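Local coordinates for protein putative Chlorite dismutase TA0507 (Thermoplasma acidophilum, PDB 3DTZ) that is of unknown function but belongs to the chlorite dismutase family, whose members generally bind heme and act as oxidoreductases, and assembles as a pentamer, at residues D[22-34]-D[77-91]. Residues are numbered along the deposited sequence; the frame is centred on the assembly and turned at random.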
loop_
_atom_site.group_PDB
_atom_site.type_symbol
_atom_site.label_atom_id
_atom_site.label_comp_id
_atom_site.label_asym_id
_atom_site.label_seq_id
_atom_site.Cartn_x
_atom_site.Cartn_y
_atom_site.Cartn_z
ATOM N N THR D 22 30.953 -18.595 -10.527
ATOM C CA THR D 22 31.908 -17.820 -9.662
ATOM C C THR D 22 31.193 -16.800 -8.746
ATOM O O THR D 22 31.588 -16.646 -7.599
ATOM C CB THR D 22 33.057 -17.155 -10.485
ATOM O OG1 THR D 22 34.148 -16.787 -9.621
ATOM C CG2 THR D 22 32.582 -15.923 -11.281
ATOM N N GLU D 23 30.133 -16.142 -9.223
ATOM C CA GLU D 23 29.480 -15.090 -8.420
ATOM C C GLU D 23 28.796 -15.702 -7.220
ATOM O O GLU D 23 28.401 -16.865 -7.267
ATOM C CB GLU D 23 28.417 -14.314 -9.230
ATOM C CG GLU D 23 28.926 -13.641 -10.470
ATOM C CD GLU D 23 28.820 -14.534 -11.711
ATOM O OE1 GLU D 23 28.701 -15.775 -11.592
ATOM O OE2 GLU D 23 28.828 -13.969 -12.824
ATOM N N ILE D 24 28.604 -14.914 -6.164
ATOM C CA ILE D 24 27.955 -15.437 -4.964
ATOM C C ILE D 24 26.585 -14.764 -4.840
ATOM O O ILE D 24 26.510 -13.532 -4.823
ATOM C CB ILE D 24 28.777 -15.185 -3.682
ATOM C CG1 ILE D 24 30.230 -15.701 -3.817
ATOM C CG2 ILE D 24 28.054 -15.848 -2.458
ATOM C CD1 ILE D 24 31.151 -15.317 -2.661
ATOM N N TYR D 25 25.515 -15.572 -4.747
ATOM C CA TYR D 25 24.135 -15.066 -4.583
ATOM C C TYR D 25 23.780 -15.037 -3.112
ATOM O O TYR D 25 24.323 -15.799 -2.317
ATOM C CB TYR D 25 23.127 -15.991 -5.272
ATOM C CG TYR D 25 23.299 -16.054 -6.769
ATOM C CD1 TYR D 25 22.617 -15.163 -7.599
ATOM C CD2 TYR D 25 24.134 -17.020 -7.360
ATOM C CE1 TYR D 25 22.774 -15.217 -9.000
ATOM C CE2 TYR D 25 24.310 -17.081 -8.735
ATOM C CZ TYR D 25 23.626 -16.180 -9.552
ATOM O OH TYR D 25 23.779 -16.242 -10.914
ATOM N N THR D 26 22.886 -14.143 -2.733
ATOM C CA THR D 26 22.391 -14.140 -1.356
ATOM C C THR D 26 20.906 -13.787 -1.317
ATOM O O THR D 26 20.390 -13.097 -2.211
ATOM C CB THR D 26 23.217 -13.218 -0.445
ATOM O OG1 THR D 26 22.810 -13.406 0.919
ATOM C CG2 THR D 26 23.072 -11.721 -0.872
ATOM N N SER D 27 20.233 -14.266 -0.264
ATOM C CA SER D 27 18.834 -13.906 -0.053
ATOM C C SER D 27 18.607 -13.554 1.395
ATOM O O SER D 27 19.228 -14.140 2.286
ATOM C CB SER D 27 17.911 -15.061 -0.443
ATOM O OG SER D 27 17.733 -15.112 -1.852
ATOM N N VAL D 28 17.707 -12.597 1.605
ATOM C CA VAL D 28 17.229 -12.301 2.946
ATOM C C VAL D 28 15.705 -12.516 2.868
ATOM O O VAL D 28 15.059 -11.966 1.980
ATOM C CB VAL D 28 17.545 -10.849 3.347
ATOM C CG1 VAL D 28 16.973 -10.557 4.734
ATOM C CG2 VAL D 28 19.117 -10.603 3.322
ATOM N N LEU D 29 15.171 -13.306 3.794
ATOM C CA LEU D 29 13.722 -13.588 3.875
ATOM C C LEU D 29 13.246 -13.225 5.273
ATOM O O LEU D 29 13.950 -13.491 6.245
ATOM C CB LEU D 29 13.425 -15.090 3.650
ATOM C CG LEU D 29 14.138 -15.839 2.509
ATOM C CD1 LEU D 29 13.668 -17.304 2.493
ATOM C CD2 LEU D 29 13.869 -15.132 1.156
ATOM N N SER D 30 12.051 -12.660 5.385
ATOM C CA SER D 30 11.465 -12.470 6.714
ATOM C C SER D 30 10.035 -13.019 6.752
ATOM O O SER D 30 9.356 -13.063 5.719
ATOM C CB SER D 30 11.540 -11.009 7.148
ATOM O OG SER D 30 10.713 -10.180 6.335
ATOM N N TYR D 31 9.636 -13.507 7.925
ATOM C CA TYR D 31 8.339 -14.143 8.103
ATOM C C TYR D 31 7.712 -13.692 9.391
ATOM O O TYR D 31 8.406 -13.405 10.372
ATOM C CB TYR D 31 8.493 -15.677 8.150
ATOM C CG TYR D 31 8.785 -16.300 6.811
ATOM C CD1 TYR D 31 10.116 -16.374 6.331
ATOM C CD2 TYR D 31 7.760 -16.785 6.016
ATOM C CE1 TYR D 31 10.407 -16.921 5.075
ATOM C CE2 TYR D 31 8.030 -17.348 4.747
ATOM C CZ TYR D 31 9.350 -17.414 4.300
ATOM O OH TYR D 31 9.608 -17.952 3.077
ATOM N N ARG D 32 6.386 -13.699 9.400
ATOM C CA ARG D 32 5.625 -13.340 10.566
ATOM C C ARG D 32 4.637 -14.450 10.844
ATOM O O ARG D 32 3.851 -14.836 9.959
ATOM C CB ARG D 32 4.875 -12.045 10.320
ATOM C CG ARG D 32 4.188 -11.472 11.598
ATOM C CD ARG D 32 3.489 -10.160 11.302
ATOM N NE ARG D 32 2.421 -10.306 10.355
ATOM C CZ ARG D 32 2.533 -9.926 9.068
ATOM N NH1 ARG D 32 3.657 -9.311 8.583
ATOM N NH2 ARG D 32 1.515 -10.121 8.271
ATOM N N LEU D 33 4.668 -14.938 12.084
ATOM C CA LEU D 33 3.696 -15.940 12.546
ATOM C C LEU D 33 2.260 -15.417 12.440
ATOM O O LEU D 33 1.967 -14.274 12.822
ATOM C CB LEU D 33 4.003 -16.358 14.002
ATOM C CG LEU D 33 5.348 -17.059 14.216
ATOM C CD1 LEU D 33 5.462 -17.425 15.686
ATOM C CD2 LEU D 33 5.431 -18.348 13.364
ATOM N N LEU D 34 1.374 -16.248 11.887
ATOM C CA LEU D 34 -0.037 -15.891 11.722
ATOM C C LEU D 34 -0.718 -15.587 13.052
ATOM O O LEU D 34 -0.515 -16.283 14.033
ATOM C CB LEU D 34 -0.804 -17.006 11.000
ATOM C CG LEU D 34 -0.356 -17.178 9.533
ATOM C CD1 LEU D 34 -1.129 -18.328 8.897
ATOM C CD2 LEU D 34 -0.548 -15.891 8.755
ATOM N N SER D 77 7.687 -8.721 11.381
ATOM C CA SER D 77 8.403 -10.021 11.244
ATOM C C SER D 77 8.744 -10.615 12.600
ATOM O O SER D 77 9.048 -9.879 13.544
ATOM C CB SER D 77 9.734 -9.831 10.488
ATOM O OG SER D 77 9.439 -9.409 9.153
ATOM N N ASP D 78 8.714 -11.942 12.685
ATOM C CA ASP D 78 9.193 -12.636 13.873
ATOM C C ASP D 78 10.559 -13.233 13.667
ATOM O O ASP D 78 11.270 -13.511 14.639
ATOM C CB ASP D 78 8.216 -13.734 14.301
ATOM C CG ASP D 78 6.865 -13.156 14.734
ATOM O OD1 ASP D 78 6.817 -12.461 15.781
ATOM O OD2 ASP D 78 5.856 -13.381 14.031
ATOM N N VAL D 79 10.907 -13.507 12.411
ATOM C CA VAL D 79 12.188 -14.149 12.133
ATOM C C VAL D 79 12.730 -13.638 10.806
ATOM O O VAL D 79 11.939 -13.342 9.886
ATOM C CB VAL D 79 12.060 -15.705 12.135
ATOM C CG1 VAL D 79 11.047 -16.162 11.078
ATOM C CG2 VAL D 79 13.406 -16.374 11.910
ATOM N N ILE D 80 14.058 -13.559 10.708
ATOM C CA ILE D 80 14.745 -13.191 9.456
ATOM C C ILE D 80 15.762 -14.285 9.175
ATOM O O ILE D 80 16.437 -14.741 10.091
ATOM C CB ILE D 80 15.506 -11.851 9.611
ATOM C CG1 ILE D 80 14.548 -10.734 10.043
ATOM C CG2 ILE D 80 16.249 -11.467 8.282
ATOM C CD1 ILE D 80 15.255 -9.547 10.831
ATOM N N PHE D 81 15.829 -14.716 7.914
ATOM C CA PHE D 81 16.780 -15.712 7.433
ATOM C C PHE D 81 17.740 -15.036 6.451
ATOM O O PHE D 81 17.317 -14.262 5.601
ATOM C CB PHE D 81 16.016 -16.821 6.658
ATOM C CG PHE D 81 15.067 -17.622 7.517
ATOM C CD1 PHE D 81 15.573 -18.531 8.461
ATOM C CD2 PHE D 81 13.683 -17.462 7.407
ATOM C CE1 PHE D 81 14.715 -19.279 9.277
ATOM C CE2 PHE D 81 12.805 -18.202 8.237
ATOM C CZ PHE D 81 13.332 -19.128 9.154
ATOM N N TRP D 82 19.017 -15.368 6.535
ATOM C CA TRP D 82 20.005 -14.887 5.573
ATOM C C TRP D 82 20.854 -16.090 5.120
ATOM O O TRP D 82 21.362 -16.817 5.947
ATOM C CB TRP D 82 20.892 -13.836 6.235
ATOM C CG TRP D 82 22.065 -13.361 5.428
ATOM C CD1 TRP D 82 22.125 -13.188 4.051
ATOM C CD2 TRP D 82 23.346 -12.976 5.944
ATOM N NE1 TRP D 82 23.388 -12.732 3.694
ATOM C CE2 TRP D 82 24.147 -12.578 4.832
ATOM C CE3 TRP D 82 23.897 -12.909 7.247
ATOM C CZ2 TRP D 82 25.473 -12.108 4.981
ATOM C CZ3 TRP D 82 25.224 -12.447 7.401
ATOM C CH2 TRP D 82 26.012 -12.080 6.260
ATOM N N TYR D 83 21.000 -16.296 3.813
ATOM C CA TYR D 83 21.882 -17.391 3.338
ATOM C C TYR D 83 22.486 -17.025 1.989
ATOM O O TYR D 83 21.926 -16.164 1.272
ATOM C CB TYR D 83 21.119 -18.726 3.216
ATOM C CG TYR D 83 19.849 -18.646 2.420
ATOM C CD1 TYR D 83 19.850 -18.827 1.033
ATOM C CD2 TYR D 83 18.640 -18.314 3.050
ATOM C CE1 TYR D 83 18.635 -18.725 0.301
ATOM C CE2 TYR D 83 17.465 -18.214 2.348
ATOM C CZ TYR D 83 17.465 -18.420 0.985
ATOM O OH TYR D 83 16.269 -18.280 0.322
ATOM N N SER D 84 23.572 -17.714 1.634
ATOM C CA SER D 84 24.353 -17.394 0.427
ATOM C C SER D 84 24.866 -18.669 -0.246
ATOM O O SER D 84 25.130 -19.648 0.432
ATOM C CB SER D 84 25.539 -16.484 0.773
ATOM O OG SER D 84 25.175 -15.466 1.702
ATOM N N SER D 85 25.032 -18.627 -1.570
ATOM C CA SER D 85 25.551 -19.764 -2.351
ATOM C C SER D 85 25.964 -19.277 -3.735
ATOM O O SER D 85 25.370 -18.351 -4.250
ATOM C CB SER D 85 24.461 -20.825 -2.571
ATOM O OG SER D 85 24.975 -21.949 -3.322
ATOM N N ARG D 86 26.970 -19.917 -4.332
ATOM C CA ARG D 86 27.301 -19.653 -5.729
ATOM C C ARG D 86 26.314 -20.328 -6.670
ATOM O O ARG D 86 26.282 -20.005 -7.856
ATOM C CB ARG D 86 28.738 -20.096 -6.057
ATOM C CG ARG D 86 29.786 -19.212 -5.406
ATOM C CD ARG D 86 31.192 -19.464 -5.933
ATOM N NE ARG D 86 32.090 -18.435 -5.409
ATOM C CZ ARG D 86 32.773 -18.516 -4.268
ATOM N NH1 ARG D 86 32.708 -19.607 -3.503
ATOM N NH2 ARG D 86 33.549 -17.495 -3.893
ATOM N N ASN D 87 25.497 -21.237 -6.132
ATOM C CA ASN D 87 24.592 -22.068 -6.959
ATOM C C ASN D 87 23.164 -21.510 -6.963
ATOM O O ASN D 87 22.459 -21.612 -5.954
ATOM C CB ASN D 87 24.584 -23.529 -6.474
ATOM C CG ASN D 87 23.884 -24.479 -7.459
ATOM O OD1 ASN D 87 23.001 -24.076 -8.213
ATOM N ND2 ASN D 87 24.305 -25.740 -7.461
ATOM N N PRO D 88 22.720 -20.963 -8.106
ATOM C CA PRO D 88 21.380 -20.356 -8.172
ATOM C C PRO D 88 20.236 -21.369 -8.021
ATOM O O PRO D 88 19.139 -20.994 -7.607
ATOM C CB PRO D 88 21.362 -19.661 -9.539
ATOM C CG PRO D 88 22.370 -20.359 -10.352
ATOM C CD PRO D 88 23.425 -20.900 -9.399
ATOM N N ASP D 89 20.519 -22.637 -8.322
ATOM C CA ASP D 89 19.610 -23.769 -8.093
ATOM C C ASP D 89 19.456 -24.032 -6.606
ATOM O O ASP D 89 18.354 -24.259 -6.113
ATOM C CB ASP D 89 20.131 -25.022 -8.845
ATOM C CG ASP D 89 19.309 -26.298 -8.565
ATOM O OD1 ASP D 89 18.064 -26.268 -8.715
ATOM O OD2 ASP D 89 19.926 -27.341 -8.213
ATOM N N LEU D 90 20.556 -23.977 -5.872
ATOM C CA LEU D 90 20.467 -24.034 -4.420
ATOM C C LEU D 90 19.702 -22.852 -3.842
ATOM O O LEU D 90 19.077 -22.987 -2.805
ATOM C CB LEU D 90 21.851 -24.169 -3.785
ATOM C CG LEU D 90 22.596 -25.488 -4.096
ATOM C CD1 LEU D 90 23.850 -25.517 -3.281
ATOM C CD2 LEU D 90 21.712 -26.704 -3.782
HETATM N N MSE D 91 19.758 -21.694 -4.496
HETATM C CA MSE D 91 19.067 -20.508 -3.967
HETATM C C MSE D 91 17.543 -20.696 -4.059
HETATM O O MSE D 91 16.808 -20.366 -3.123
HETATM C CB MSE D 91 19.524 -19.214 -4.682
HETATM C CG MSE D 91 21.020 -18.851 -4.430
HETATM SE SE MSE D 91 21.439 -18.668 -2.531
HETATM C CE MSE D 91 20.620 -16.973 -2.149
HETATM O O HOH W 1 27.877 -18.582 -9.425
HETATM O O HOH W 2 33.613 -15.354 -6.101
HETATM O O HOH W 3 16.659 -17.763 -2.388
HETATM O O HOH W 4 3.420 -12.832 14.800
#
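A classic beta bulge, in which Asp78 and Val79 both face Tyr31, marks one end of the antiparallel pairing of strands 25-33 and 79-85, inside the curled sheet of the chlorite dismutase fold. Tyr31 O accepts from Asp78 N at 2.8 Å and, less closely, from Val79 N, so one carbonyl grips two successive amides. On the face covered by helix 88-102, the Tyr31 and Phe81 side chains run nearly perpendicular, Tyr31 CD1 coming to the edge of the Phe81 ring, 3.8 Å from Phe81 CE2, while Leu29 CD1 lies at the Tyr83 ring edge. Met91, present as selenomethionine, folds back (chi2 -57°, chi3 -74°) and brings CE to 3.3 Å from Ser27 N. The other face carries Val28 beside Ile80, and Thr26 OG1, anti to its own amide nitrogen (chi1 -172°), donates to Tyr83 O at 2.9 Å from well above the carbonyl plane; Trp82 NE1 adds a weak bond to that hydroxyl. Just before strand 25-33, Arg86 in one of its two conformers donates from NE to Thr22 O, with Ile24 CD1 over a guanidinium face. At the bulge itself, Asp78 OD1 forms a salt bridge with Arg103 of a third subunit, whereas OD2 takes Leu33 N on its anti lone pair at 2.8 Å.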